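Local coordinates for monosaccharide-transporting ATPase (Actinobacillus succinogenes, PDB 5DTE), which binds D-allose, captured as the beta-pyranose, and probably serves as the periplasmic sugar-binding component of an ABC transporter, at residues 89-94 with 113-118; 117-122 with 129-134. All coordinates share one frame; numbering follows the deposited sequence.

Contact 1 (89-94 with 113-118). With ALL (beta-D-allopyranose), chain E.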
ATOM      1  N   ILE A  89      16.507  -3.286  -3.056  1.00 17.29           N
ATOM      2  CA  ILE A  89      15.162  -3.306  -2.519  1.00 12.56           C
ATOM      3  C   ILE A  89      14.237  -2.731  -3.582  1.00 19.97           C
ATOM      4  O   ILE A  89      14.376  -1.569  -3.973  1.00 28.57           O
ATOM      5  CB  ILE A  89      15.053  -2.484  -1.229  1.00 13.39           C
ATOM      6  CG1 ILE A  89      16.026  -3.033  -0.188  1.00 16.48           C
ATOM      7  CG2 ILE A  89      13.613  -2.471  -0.711  1.00  6.17           C
ATOM      8  CD1 ILE A  89      16.339  -2.073   0.941  1.00 10.42           C
ATOM      9  N   VAL A  90      13.301  -3.535  -4.064  1.00 16.66           N
ATOM     10  CA  VAL A  90      12.391  -3.064  -5.088  1.00 21.02           C
ATOM     11  C   VAL A  90      10.934  -3.273  -4.669  1.00 35.11           C
ATOM     12  O   VAL A  90      10.583  -4.272  -4.027  1.00 34.36           O
ATOM     13  CB  VAL A  90      12.670  -3.752  -6.451  1.00 17.40           C
ATOM     14  CG1 VAL A  90      12.190  -5.194  -6.456  1.00 12.34           C
ATOM     15  CG2 VAL A  90      12.008  -2.991  -7.559  1.00  6.78           C
ATOM     16  N   THR A  91      10.111  -2.280  -5.011  1.00 40.58           N
ATOM     17  CA  THR A  91       8.660  -2.311  -4.855  1.00 25.14           C
ATOM     18  C   THR A  91       8.058  -2.520  -6.234  1.00 34.07           C
ATOM     19  O   THR A  91       7.826  -1.551  -6.959  1.00 35.73           O
ATOM     20  CB  THR A  91       8.128  -1.010  -4.277  1.00 14.48           C
ATOM     21  OG1 THR A  91       8.259   0.017  -5.270  1.00 20.56           O
ATOM     22  CG2 THR A  91       8.934  -0.608  -3.051  1.00 12.66           C
ATOM     23  N   PRO A  92       7.831  -3.789  -6.613  1.00 39.78           N
ATOM     24  CA  PRO A  92       7.407  -4.170  -7.962  1.00 31.38           C
ATOM     25  C   PRO A  92       6.170  -3.451  -8.488  1.00 29.92           C
ATOM     26  O   PRO A  92       5.494  -2.736  -7.764  1.00 23.27           O
ATOM     27  CB  PRO A  92       7.138  -5.667  -7.821  1.00 22.63           C
ATOM     28  CG  PRO A  92       8.123  -6.087  -6.829  1.00 27.77           C
ATOM     29  CD  PRO A  92       8.147  -4.978  -5.807  1.00 33.18           C
ATOM     30  N   ASN A  93       5.904  -3.699  -9.766  1.00 37.53           N
ATOM     31  CA  ASN A  93       5.022  -2.920 -10.612  1.00 27.19           C
ATOM     32  C   ASN A  93       4.072  -3.862 -11.313  1.00 22.42           C
ATOM     33  O   ASN A  93       3.258  -3.464 -12.147  1.00 28.29           O
ATOM     34  CB  ASN A  93       5.844  -2.152 -11.646  1.00 32.28           C
ATOM     35  CG  ASN A  93       5.602  -0.680 -11.595  1.00 42.08           C
ATOM     36  OD1 ASN A  93       4.647  -0.230 -10.963  1.00 53.48           O
ATOM     37  ND2 ASN A  93       6.455   0.092 -12.269  1.00 34.76           N
ATOM     38  N   ASP A  94       4.203  -5.128 -10.958  1.00 18.05           N
ATOM     39  CA  ASP A  94       3.590  -6.207 -11.695  1.00 28.91           C
ATOM     40  C   ASP A  94       4.028  -7.496 -11.008  1.00 36.86           C
ATOM     41  O   ASP A  94       5.218  -7.703 -10.789  1.00 47.88           O
ATOM     42  CB  ASP A  94       4.033  -6.156 -13.157  1.00 24.60           C
ATOM     43  CG  ASP A  94       3.194  -7.017 -14.047  1.00 35.15           C
ATOM     44  OD1 ASP A  94       2.662  -6.466 -15.035  1.00 47.05           O
ATOM     45  OD2 ASP A  94       3.086  -8.236 -13.778  1.00 31.22           O
ATOM     46  N   ILE A 113      15.327  -7.812  -2.212  1.00 13.60           N
ATOM     47  CA  ILE A 113      14.129  -7.823  -1.379  1.00 19.79           C
ATOM     48  C   ILE A 113      12.923  -7.289  -2.126  1.00 17.72           C
ATOM     49  O   ILE A 113      12.919  -6.155  -2.594  1.00 14.71           O
ATOM     50  CB  ILE A 113      14.302  -6.962  -0.086  1.00 16.30           C
ATOM     51  CG1 ILE A 113      15.494  -7.444   0.739  1.00 13.24           C
ATOM     52  CG2 ILE A 113      13.038  -6.996   0.744  1.00 23.74           C
ATOM     53  CD1 ILE A 113      15.659  -8.973   0.753  1.00 13.81           C
ATOM     54  N   ASP A 114      11.889  -8.106  -2.217  1.00 21.44           N
ATOM     55  CA  ASP A 114      10.645  -7.682  -2.826  1.00 26.82           C
ATOM     56  C   ASP A 114       9.793  -6.934  -1.774  1.00 36.15           C
ATOM     57  O   ASP A 114       9.215  -7.546  -0.873  1.00 39.30           O
ATOM     58  CB  ASP A 114       9.938  -8.910  -3.413  1.00 28.45           C
ATOM     59  CG  ASP A 114       8.469  -8.676  -3.692  1.00 36.54           C
ATOM     60  OD1 ASP A 114       8.119  -7.553  -4.102  1.00 39.14           O
ATOM     61  OD2 ASP A 114       7.663  -9.621  -3.496  1.00 33.62           O
ATOM     62  N   LEU A 115       9.738  -5.606  -1.888  1.00 34.20           N
ATOM     63  CA  LEU A 115       8.993  -4.760  -0.943  1.00 31.30           C
ATOM     64  C   LEU A 115       7.607  -4.392  -1.474  1.00 15.27           C
ATOM     65  O   LEU A 115       7.423  -4.292  -2.680  1.00 17.10           O
ATOM     66  CB  LEU A 115       9.791  -3.481  -0.632  1.00 34.15           C
ATOM     67  CG  LEU A 115       9.246  -2.389   0.302  1.00 21.26           C
ATOM     68  CD1 LEU A 115       9.119  -2.903   1.729  1.00 15.73           C
ATOM     69  CD2 LEU A 115      10.146  -1.158   0.282  1.00 13.20           C
ATOM     70  N   ASP A 116       6.648  -4.222  -0.561  1.00 16.38           N
ATOM     71  CA  ASP A 116       5.272  -3.728  -0.824  1.00 22.51           C
ATOM     72  C   ASP A 116       4.352  -4.636  -1.653  1.00 20.17           C
ATOM     73  O   ASP A 116       3.424  -5.250  -1.114  1.00 20.94           O
ATOM     74  CB  ASP A 116       5.306  -2.348  -1.505  1.00 19.51           C
ATOM     75  CG  ASP A 116       3.917  -1.705  -1.606  1.00 18.32           C
ATOM     76  OD1 ASP A 116       3.134  -1.796  -0.628  1.00 13.78           O
ATOM     77  OD2 ASP A 116       3.607  -1.112  -2.665  1.00 17.70           O
ATOM     78  N   VAL A 117       4.578  -4.670  -2.964  1.00 17.86           N
ATOM     79  CA  VAL A 117       3.758  -5.453  -3.879  1.00 14.30           C
ATOM     80  C   VAL A 117       4.363  -6.847  -4.041  1.00 14.37           C
ATOM     81  O   VAL A 117       5.543  -6.986  -4.344  1.00 14.33           O
ATOM     82  CB  VAL A 117       3.626  -4.741  -5.240  1.00 14.40           C
ATOM     83  CG1 VAL A 117       2.992  -5.655  -6.281  1.00 18.14           C
ATOM     84  CG2 VAL A 117       2.829  -3.426  -5.087  1.00 14.35           C
ATOM     85  N   ARG A 118       3.561  -7.883  -3.803  1.00 25.88           N
ATOM     86  CA  ARG A 118       4.098  -9.243  -3.745  1.00 20.82           C
ATOM     87  C   ARG A 118       4.048  -9.942  -5.093  1.00 28.22           C
ATOM     88  O   ARG A 118       2.992  -9.970  -5.757  1.00 27.02           O
ATOM     89  CB  ARG A 118       3.349 -10.075  -2.708  1.00 20.08           C
ATOM     90  CG  ARG A 118       4.009 -11.416  -2.402  1.00 32.32           C
ATOM     91  CD  ARG A 118       3.256 -12.183  -1.302  1.00 54.03           C
ATOM     92  NE  ARG A 118       3.403 -13.633  -1.432  1.00 64.99           N
ATOM     93  CZ  ARG A 118       4.471 -14.319  -1.032  1.00 69.14           C
ATOM     94  NH1 ARG A 118       4.521 -15.635  -1.203  1.00 67.07           N
ATOM     95  NH2 ARG A 118       5.495 -13.691  -0.468  1.00 67.02           N
TER
HETATM   96  C1  ALL E 401       0.173   0.305  -2.622  1.00 29.89           C
HETATM   97  C2  ALL E 401       0.777   0.673  -1.280  1.00 25.89           C
HETATM   98  C3  ALL E 401       0.260   1.963  -0.762  1.00 26.39           C
HETATM   99  C4  ALL E 401       0.265   3.042  -1.798  1.00 25.12           C
HETATM  100  C5  ALL E 401      -0.540   2.555  -2.991  1.00 12.81           C
HETATM  101  C6  ALL E 401      -0.787   3.606  -4.024  1.00  6.27           C
HETATM  102  O1  ALL E 401       0.829  -0.761  -3.191  1.00 45.94           O
HETATM  103  O2  ALL E 401       0.417  -0.364  -0.341  1.00 25.04           O
HETATM  104  O3  ALL E 401      -1.122   1.772  -0.326  1.00 13.47           O
HETATM  105  O4  ALL E 401      -0.306   4.245  -1.262  1.00 29.68           O
HETATM  106  O5  ALL E 401       0.202   1.449  -3.581  1.00 13.34           O
HETATM  107  O6  ALL E 401       0.416   3.872  -4.714  1.00  7.11           O
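Ile113 sits beside Ile89 in a parallel bridge, with CA atoms 4.8 Å apart, and both side chains lie on the sheet face covered by helix 272-287. Ile113 O accepts the N-H of Val90 (N to O 3.0 Å) in a straight bond, the N almost in line with the carbonyl (170° at O). Next comes Asp114, whose side chain turns to the other face and crosses the Pro92 ring at about a right angle, with OD1 beside CG and CD. Leu115 N completes the pairing with a 2.7 Å bond to Val90 O, approaching 23° out of that carbonyl's plane. With CG anti to the backbone N (chi1 179°), the Leu115 side chain runs alongside Thr91, and its CD2 packs on Thr91 CG2 at 3.6 Å and also on Ile89 CG2. Leu115 O meets Thr91 CA in a CA-H...O contact of 3.2 Å, carrying the pairing past the regular bridges. These are neighbouring strands of a beta-alpha-beta crossover, linked through helix 99-105, in the Rossmann-like lobe of a type I periplasmic binding protein. Where strand 112-115 ends, Asp116 takes a positive phi in a classic gamma turn, closed by a weak Val117 N to Leu115 O bond. The Asp116 carboxylate spans two neighbouring allopyranose hydroxyls: OD2 accepts a hydrogen bond from sugar O1 at 2.8 Å, and OD1 one from sugar O2 at 3.1 Å. Lys34 NZ forms a long, weak ion pair with OD2 and also bonds the sugar. Val117 then sets CG2 between Pro92 O and sugar O1, while CG1 touches Pro92 CB more loosely.

Contact 2 (117-122 with 129-134)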
ATOM      1  N   VAL A 117       4.578  -4.670  -2.964  1.00 17.86           N
ATOM      2  CA  VAL A 117       3.758  -5.453  -3.879  1.00 14.30           C
ATOM      3  C   VAL A 117       4.363  -6.847  -4.041  1.00 14.37           C
ATOM      4  O   VAL A 117       5.543  -6.986  -4.344  1.00 14.33           O
ATOM      5  CB  VAL A 117       3.626  -4.741  -5.240  1.00 14.40           C
ATOM      6  CG1 VAL A 117       2.992  -5.655  -6.281  1.00 18.14           C
ATOM      7  CG2 VAL A 117       2.829  -3.426  -5.087  1.00 14.35           C
ATOM      8  N   ARG A 118       3.561  -7.883  -3.803  1.00 25.88           N
ATOM      9  CA  ARG A 118       4.098  -9.243  -3.745  1.00 20.82           C
ATOM     10  C   ARG A 118       4.048  -9.942  -5.093  1.00 28.22           C
ATOM     11  O   ARG A 118       2.992  -9.970  -5.757  1.00 27.02           O
ATOM     12  CB  ARG A 118       3.349 -10.075  -2.708  1.00 20.08           C
ATOM     13  CG  ARG A 118       4.009 -11.416  -2.402  1.00 32.32           C
ATOM     14  CD  ARG A 118       3.256 -12.183  -1.302  1.00 54.03           C
ATOM     15  NE  ARG A 118       3.403 -13.633  -1.432  1.00 64.99           N
ATOM     16  CZ  ARG A 118       4.471 -14.319  -1.032  1.00 69.14           C
ATOM     17  NH1 ARG A 118       4.521 -15.635  -1.203  1.00 67.07           N
ATOM     18  NH2 ARG A 118       5.495 -13.691  -0.468  1.00 67.02           N
ATOM     19  N   LEU A 119       5.201 -10.500  -5.485  1.00 29.75           N
ATOM     20  CA  LEU A 119       5.331 -11.273  -6.725  1.00 31.31           C
ATOM     21  C   LEU A 119       4.436 -12.534  -6.708  1.00 36.92           C
ATOM     22  O   LEU A 119       4.202 -13.131  -5.658  1.00 28.96           O
ATOM     23  CB  LEU A 119       6.794 -11.675  -6.973  1.00 22.15           C
ATOM     24  CG  LEU A 119       7.941 -10.657  -7.110  1.00 21.48           C
ATOM     25  CD1 LEU A 119       9.226 -11.365  -7.518  1.00 14.79           C
ATOM     26  CD2 LEU A 119       7.638  -9.537  -8.081  1.00 21.74           C
ATOM     27  N   ASP A 120       3.937 -12.924  -7.880  1.00 42.22           N
ATOM     28  CA  ASP A 120       3.071 -14.096  -8.002  1.00 42.51           C
ATOM     29  C   ASP A 120       3.769 -15.343  -7.469  1.00 38.88           C
ATOM     30  O   ASP A 120       4.808 -15.738  -7.995  1.00 41.67           O
ATOM     31  CB  ASP A 120       2.662 -14.308  -9.462  1.00 42.11           C
ATOM     32  CG  ASP A 120       1.278 -14.904  -9.600  1.00 48.84           C
ATOM     33  OD1 ASP A 120       0.312 -14.278  -9.112  1.00 50.61           O
ATOM     34  OD2 ASP A 120       1.156 -15.997 -10.194  1.00 49.40           O
ATOM     35  N   ALA A 121       3.211 -15.953  -6.427  1.00 31.07           N
ATOM     36  CA  ALA A 121       3.842 -17.112  -5.808  1.00 28.58           C
ATOM     37  C   ALA A 121       3.875 -18.307  -6.750  1.00 30.02           C
ATOM     38  O   ALA A 121       4.932 -18.906  -6.965  1.00 29.05           O
ATOM     39  CB  ALA A 121       3.133 -17.476  -4.530  1.00 38.92           C
ATOM     40  N   LYS A 122       2.725 -18.655  -7.318  1.00 35.51           N
ATOM     41  CA  LYS A 122       2.656 -19.799  -8.224  1.00 33.85           C
ATOM     42  C   LYS A 122       3.543 -19.632  -9.451  1.00 30.00           C
ATOM     43  O   LYS A 122       4.076 -20.612  -9.963  1.00 44.40           O
ATOM     44  CB  LYS A 122       1.218 -20.061  -8.666  1.00 16.24           C
ATOM     45  CG  LYS A 122       0.490 -20.988  -7.729  1.00 33.48           C
ATOM     46  CD  LYS A 122      -0.526 -21.847  -8.462  1.00 33.05           C
ATOM     47  CE  LYS A 122      -1.362 -22.654  -7.479  1.00 38.09           C
ATOM     48  NZ  LYS A 122      -2.317 -23.568  -8.162  1.00 42.18           N
ATOM     49  N   LEU A 129      12.303 -19.930  -8.872  1.00 33.21           N
ATOM     50  CA  LEU A 129      12.738 -18.732  -8.173  1.00 29.98           C
ATOM     51  C   LEU A 129      12.444 -18.743  -6.676  1.00 39.59           C
ATOM     52  O   LEU A 129      11.304 -18.941  -6.256  1.00 45.10           O
ATOM     53  CB  LEU A 129      12.081 -17.509  -8.798  1.00 29.33           C
ATOM     54  CG  LEU A 129      12.467 -16.186  -8.143  1.00 31.44           C
ATOM     55  CD1 LEU A 129      13.916 -15.847  -8.474  1.00 24.15           C
ATOM     56  CD2 LEU A 129      11.520 -15.078  -8.591  1.00 40.44           C
ATOM     57  N   LYS A 130      13.484 -18.529  -5.874  1.00 43.36           N
ATOM     58  CA  LYS A 130      13.319 -18.249  -4.455  1.00 42.77           C
ATOM     59  C   LYS A 130      13.444 -16.745  -4.247  1.00 44.57           C
ATOM     60  O   LYS A 130      14.455 -16.144  -4.634  1.00 54.50           O
ATOM     61  CB  LYS A 130      14.353 -18.988  -3.613  1.00 42.32           C
ATOM     62  CG  LYS A 130      14.503 -20.475  -3.917  1.00 56.20           C
ATOM     63  CD  LYS A 130      13.179 -21.207  -4.085  1.00 59.29           C
ATOM     64  CE  LYS A 130      13.427 -22.662  -4.476  1.00 59.31           C
ATOM     65  NZ  LYS A 130      12.203 -23.391  -4.913  1.00 59.09           N
ATOM     66  N   PHE A 131      12.419 -16.134  -3.663  1.00 28.18           N
ATOM     67  CA  PHE A 131      12.433 -14.692  -3.457  1.00 24.84           C
ATOM     68  C   PHE A 131      11.880 -14.331  -2.092  1.00 27.25           C
ATOM     69  O   PHE A 131      11.138 -15.099  -1.491  1.00 40.79           O
ATOM     70  CB  PHE A 131      11.636 -13.993  -4.548  1.00 36.96           C
ATOM     71  CG  PHE A 131      10.148 -14.061  -4.349  1.00 41.54           C
ATOM     72  CD1 PHE A 131       9.441 -12.953  -3.899  1.00 45.74           C
ATOM     73  CD2 PHE A 131       9.453 -15.225  -4.613  1.00 39.26           C
ATOM     74  CE1 PHE A 131       8.060 -13.010  -3.714  1.00 43.70           C
ATOM     75  CE2 PHE A 131       8.080 -15.283  -4.435  1.00 33.97           C
ATOM     76  CZ  PHE A 131       7.381 -14.172  -3.983  1.00 26.71           C
ATOM     77  N   ASN A 132      12.236 -13.149  -1.605  1.00 28.69           N
ATOM     78  CA  ASN A 132      11.903 -12.770  -0.239  1.00 25.15           C
ATOM     79  C   ASN A 132      11.088 -11.483  -0.195  1.00 21.03           C
ATOM     80  O   ASN A 132      11.529 -10.465  -0.723  1.00 21.26           O
ATOM     81  CB  ASN A 132      13.189 -12.618   0.571  1.00 37.19           C
ATOM     82  CG  ASN A 132      14.118 -13.815   0.424  1.00 48.25           C
ATOM     83  OD1 ASN A 132      14.001 -14.803   1.154  1.00 46.50           O
ATOM     84  ND2 ASN A 132      15.044 -13.734  -0.533  1.00 55.76           N
ATOM     85  N   TYR A 133       9.906 -11.528   0.426  1.00 26.16           N
ATOM     86  CA  TYR A 133       9.001 -10.365   0.489  1.00 22.88           C
ATOM     87  C   TYR A 133       8.980  -9.725   1.870  1.00 20.16           C
ATOM     88  O   TYR A 133       9.265 -10.376   2.880  1.00 20.82           O
ATOM     89  CB  TYR A 133       7.575 -10.776   0.071  1.00 25.47           C
ATOM     90  CG  TYR A 133       6.419  -9.763   0.271  1.00 28.61           C
ATOM     91  CD1 TYR A 133       6.216  -8.695  -0.610  1.00 20.78           C
ATOM     92  CD2 TYR A 133       5.490  -9.933   1.306  1.00 23.24           C
ATOM     93  CE1 TYR A 133       5.145  -7.805  -0.439  1.00 10.56           C
ATOM     94  CE2 TYR A 133       4.428  -9.058   1.482  1.00 19.42           C
ATOM     95  CZ  TYR A 133       4.248  -7.993   0.613  1.00 22.69           C
ATOM     96  OH  TYR A 133       3.167  -7.128   0.819  1.00 20.37           O
ATOM     97  N   VAL A 134       8.664  -8.432   1.890  1.00 29.37           N
ATOM     98  CA  VAL A 134       8.374  -7.696   3.118  1.00 32.30           C
ATOM     99  C   VAL A 134       7.189  -6.763   2.868  1.00 30.18           C
ATOM    100  O   VAL A 134       7.263  -5.928   1.962  1.00 22.46           O
ATOM    101  CB  VAL A 134       9.581  -6.860   3.592  1.00 24.44           C
ATOM    102  CG1 VAL A 134       9.179  -5.931   4.750  1.00 28.07           C
ATOM    103  CG2 VAL A 134      10.722  -7.754   3.987  1.00  9.65           C
TER
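Segments 117-122 and 129-134 run in roughly opposite directions. Arg118 and Tyr133 bring their CA atoms closest, at 6.6 Å; no hydrogen bond joins the two segments, and they meet through side chains. Arg118 lays its aliphatic stem over one face of the Tyr133 ring: CB stands 3.9 Å from the ring centroid, 20° off the normal, in a CH-pi contact. The chain stays extended from CG to NE, which carries the guanidinium back along the ring to the tyrosine's root, where NH2 comes edge-on to Tyr133 CB at 3.6 Å. One guanidinium face is covered off-centre by Phe131 CZ, with the two planes 34° apart, whereas the Tyr133 ring stands steeply to the same group. The two segments belong to the crossover from strand 112-115 through helix 121-126 to strand 132-135; the first leads into the helix, with Asp120 at its N-cap, and the second rises into the strand. Leu119 meets Phe131 obliquely. Leu119 CB touches Phe131 CE1 at 3.7 Å in an off-centre CH-pi contact, and Leu119 CD1 lies over the ring face as well as near Leu129 CD2, at 4.5 Å. Phe131 reaches Leu119 because chi1 (78°) puts CG between the backbone N and carbonyl carbon. Phe102 of helix 99-105 also packs on Leu119 and Leu129. The hydroxyl of Tyr133 has its partner in Asp116.

Overall arrangement
The centres of contacts 1 and 2 lie about 8 Å apart, and the two share Val117 and Arg118. Consecutive crossovers place strand 112-115 between 87-90 and 132-135 in one parallel sheet, so contact 2 continues the lobe outward from contact 1. Asp114 N bonds Asn132 O at 2.8 Å, while Asp114 OD2 lies 3.3 Å from Leu119 N in the loop that leads to helix 121-126. Nearer the sugar, Tyr133 OH is hydrogen-bonded to Asp116 O at 2.7 Å. The tyrosine of contact 2 is thus placed as a second-shell residue, consistent with steadying the turn whose carboxylate grips the allopyranose; Asn170 bonds the same carbonyl.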